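Local coordinates for surface layer protein (Geobacillus stearothermophilus, PDB 4UJ7) that probably self-assembles into the crystalline surface layer coating the bacterial cell and, in this piece, comprises two Big-like domains, the second of which binds calcium, at residues L138-V143 with N155-T160. Numbering follows the deposited sequence.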
ATOM      1  N   LEU A 138       4.419   1.071  -6.096  1.00 14.56           N
ATOM      2  CA  LEU A 138       4.255  -0.389  -6.019  1.00 14.39           C
ATOM      3  C   LEU A 138       5.306  -1.051  -5.146  1.00 14.41           C
ATOM      4  O   LEU A 138       6.466  -0.631  -5.121  1.00 14.18           O
ATOM      5  CB  LEU A 138       4.375  -1.005  -7.427  1.00 15.28           C
ATOM      6  CG  LEU A 138       3.404  -0.472  -8.482  1.00 14.37           C
ATOM      7  CD1 LEU A 138       3.770  -1.058  -9.841  1.00 15.89           C
ATOM      8  CD2 LEU A 138       1.941  -0.754  -8.143  1.00 15.15           C
ATOM      9  N   LYS A 139       4.886  -2.089  -4.422  1.00 14.95           N
ATOM     10  CA  LYS A 139       5.830  -3.026  -3.819  1.00 16.03           C
ATOM     11  C   LYS A 139       5.465  -4.442  -4.265  1.00 15.84           C
ATOM     12  O   LYS A 139       4.329  -4.707  -4.664  1.00 16.52           O
ATOM     13  CB  LYS A 139       5.832  -2.921  -2.287  1.00 17.19           C
ATOM     14  CG  LYS A 139       6.726  -1.803  -1.757  1.00 18.24           C
ATOM     15  CD  LYS A 139       6.639  -1.757  -0.231  1.00 19.56           C
ATOM     16  CE  LYS A 139       7.647  -0.774   0.337  1.00 19.20           C
ATOM     17  NZ  LYS A 139       9.025  -1.267   0.129  1.00 19.38           N
ATOM     18  N   VAL A 140       6.449  -5.328  -4.226  1.00 16.89           N
ATOM     19  CA  VAL A 140       6.200  -6.741  -4.485  1.00 17.46           C
ATOM     20  C   VAL A 140       6.662  -7.548  -3.272  1.00 17.57           C
ATOM     21  O   VAL A 140       7.817  -7.445  -2.872  1.00 17.66           O
ATOM     22  CB  VAL A 140       6.888  -7.239  -5.778  1.00 18.13           C
ATOM     23  CG1 VAL A 140       6.517  -8.693  -6.054  1.00 18.93           C
ATOM     24  CG2 VAL A 140       6.472  -6.386  -6.978  1.00 18.30           C
ATOM     25  N   TYR A 141       5.733  -8.308  -2.679  1.00 17.73           N
ATOM     26  CA  TYR A 141       6.031  -9.154  -1.515  1.00 18.99           C
ATOM     27  C   TYR A 141       6.106 -10.630  -1.848  1.00 19.33           C
ATOM     28  O   TYR A 141       5.352 -11.137  -2.685  1.00 19.57           O
ATOM     29  CB  TYR A 141       4.964  -8.979  -0.433  1.00 19.35           C
ATOM     30  CG  TYR A 141       4.843  -7.574   0.101  1.00 19.71           C
ATOM     31  CD1 TYR A 141       5.804  -7.054   0.956  1.00 20.74           C
ATOM     32  CD2 TYR A 141       3.776  -6.767  -0.268  1.00 21.21           C
ATOM     33  CE1 TYR A 141       5.704  -5.760   1.445  1.00 21.01           C
ATOM     34  CE2 TYR A 141       3.665  -5.477   0.207  1.00 21.66           C
ATOM     35  CZ  TYR A 141       4.628  -4.985   1.060  1.00 21.21           C
ATOM     36  OH  TYR A 141       4.502  -3.710   1.550  1.00 23.94           O
ATOM     37  N   ALA A 142       7.011 -11.313  -1.154  1.00 18.54           N
ATOM     38  CA  ALA A 142       6.998 -12.772  -1.089  1.00 18.37           C
ATOM     39  C   ALA A 142       6.140 -13.241   0.107  1.00 17.98           C
ATOM     40  O   ALA A 142       6.244 -12.702   1.216  1.00 17.80           O
ATOM     41  CB  ALA A 142       8.413 -13.307  -1.003  1.00 18.76           C
ATOM     42  N   VAL A 143       5.310 -14.255  -0.128  1.00 18.08           N
ATOM     43  CA  VAL A 143       4.300 -14.699   0.831  0.50 17.69           C
ATOM     44  C   VAL A 143       4.408 -16.213   1.035  1.00 18.57           C
ATOM     45  O   VAL A 143       4.459 -16.952   0.057  1.00 19.75           O
ATOM     46  CB  VAL A 143       2.888 -14.315   0.314  0.50 17.39           C
ATOM     47  CG1 VAL A 143       1.799 -14.793   1.254  0.50 16.99           C
ATOM     48  CG2 VAL A 143       2.792 -12.805   0.131  0.50 16.04           C
ATOM     49  N   ASN A 155      13.068  -4.685  -4.843  1.00 19.39           N
ATOM     50  CA  ASN A 155      14.350  -4.389  -5.455  1.00 21.49           C
ATOM     51  C   ASN A 155      14.848  -5.485  -6.409  1.00 20.82           C
ATOM     52  O   ASN A 155      15.694  -5.228  -7.265  1.00 22.27           O
ATOM     53  CB  ASN A 155      15.398  -4.106  -4.386  1.00 22.53           C
ATOM     54  CG  ASN A 155      16.622  -3.402  -4.949  1.00 24.26           C
ATOM     55  OD1 ASN A 155      16.517  -2.537  -5.823  1.00 25.13           O
ATOM     56  ND2 ASN A 155      17.787  -3.787  -4.464  1.00 26.46           N
ATOM     57  N   ASP A 156      14.304  -6.689  -6.264  1.00 20.76           N
ATOM     58  CA  ASP A 156      14.766  -7.856  -7.030  1.00 21.96           C
ATOM     59  C   ASP A 156      14.053  -8.013  -8.366  1.00 21.86           C
ATOM     60  O   ASP A 156      14.546  -8.699  -9.273  1.00 22.71           O
ATOM     61  CB  ASP A 156      14.558  -9.137  -6.217  1.00 23.25           C
ATOM     62  CG  ASP A 156      15.288  -9.123  -4.884  1.00 24.79           C
ATOM     63  OD1 ASP A 156      16.410  -8.586  -4.808  1.00 26.27           O
ATOM     64  OD2 ASP A 156      14.731  -9.676  -3.916  1.00 27.01           O
ATOM     65  N   VAL A 157      12.882  -7.394  -8.482  1.00 20.12           N
ATOM     66  CA  VAL A 157      12.026  -7.574  -9.647  1.00 20.03           C
ATOM     67  C   VAL A 157      12.328  -6.504 -10.690  1.00 18.94           C
ATOM     68  O   VAL A 157      12.984  -5.500 -10.397  1.00 19.21           O
ATOM     69  CB  VAL A 157      10.511  -7.555  -9.289  1.00 19.59           C
ATOM     70  CG1 VAL A 157      10.163  -8.610  -8.243  1.00 20.51           C
ATOM     71  CG2 VAL A 157      10.053  -6.177  -8.811  1.00 18.20           C
ATOM     72  N   THR A 158      11.861  -6.739 -11.913  1.00 19.75           N
ATOM     73  CA  THR A 158      11.848  -5.717 -12.945  1.00 19.89           C
ATOM     74  C   THR A 158      10.389  -5.507 -13.371  1.00 19.22           C
ATOM     75  O   THR A 158       9.645  -6.477 -13.535  1.00 20.29           O
ATOM     76  CB  THR A 158      12.739  -6.134 -14.134  1.00 22.87           C
ATOM     77  OG1 THR A 158      14.045  -6.444 -13.638  1.00 24.74           O
ATOM     78  CG2 THR A 158      12.852  -5.023 -15.165  1.00 23.89           C
ATOM     79  N   ILE A 159       9.973  -4.242 -13.487  1.00 17.84           N
ATOM     80  CA  ILE A 159       8.595  -3.902 -13.884  1.00 17.99           C
ATOM     81  C   ILE A 159       8.643  -3.068 -15.164  1.00 18.55           C
ATOM     82  O   ILE A 159       9.329  -2.046 -15.229  1.00 19.59           O
ATOM     83  CB  ILE A 159       7.834  -3.157 -12.757  1.00 18.07           C
ATOM     84  CG1 ILE A 159       7.773  -4.055 -11.509  1.00 19.00           C
ATOM     85  CG2 ILE A 159       6.412  -2.801 -13.192  1.00 18.32           C
ATOM     86  CD1 ILE A 159       7.001  -3.473 -10.342  1.00 18.22           C
ATOM     87  N   THR A 160       7.909  -3.523 -16.179  1.00 17.93           N
ATOM     88  CA  THR A 160       7.917  -2.891 -17.497  1.00 18.62           C
ATOM     89  C   THR A 160       6.508  -2.743 -18.061  1.00 17.47           C
ATOM     90  O   THR A 160       5.592  -3.481 -17.689  1.00 18.39           O
ATOM     91  CB  THR A 160       8.728  -3.724 -18.516  1.00 18.97           C
ATOM     92  OG1 THR A 160       8.192  -5.051 -18.596  1.00 20.97           O
ATOM     93  CG2 THR A 160      10.212  -3.788 -18.118  1.00 20.52           C
TER
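Val140 and Ile159 bury the most surface where two sheets of an immunoglobulin-like beta sandwich, the second Big-like domain of this fragment, face each other. Strand 135-144 supplies Leu138 and Val140 from one sheet; the short edge strand 158-160 of the other supplies Ile159, and Val157 comes from the chain just ahead of it. All four side chains leave their backbones toward the opposing segment, and the backbones stay well apart, with CA of Val140 7.8 Å from CA of Val157 and CA of Leu138 9.6 Å from CA of Ile159. Contact is therefore methyl against methyl. With CG1 anti to the backbone N (chi1 -176°), Val140 presents both methyls to Val157: CG2 of Val140 meets CG2 of Val157 at 4.0 Å, and CG1 of Val140 lies 4.2 Å from CG1 of Val157. CG2 of Val140 also brushes CD1 of Ile159 more loosely, at 4.5 Å. Ile159 reaches inward as an extended chain, its chi2 of -177° carrying CD1 away from its own backbone. Leu199 and Val201 of strand 195-203 continue this apolar layer beside Leu138, Val140 and Ile159, while Tyr184 packs on Leu138 and hydrogen-bonds through its hydroxyl to the backbone N of Ile159. The side chain of Leu138, about 10 Å from a bound calcium ion, rests its CD1 4.1 Å from CD1 of Ile159.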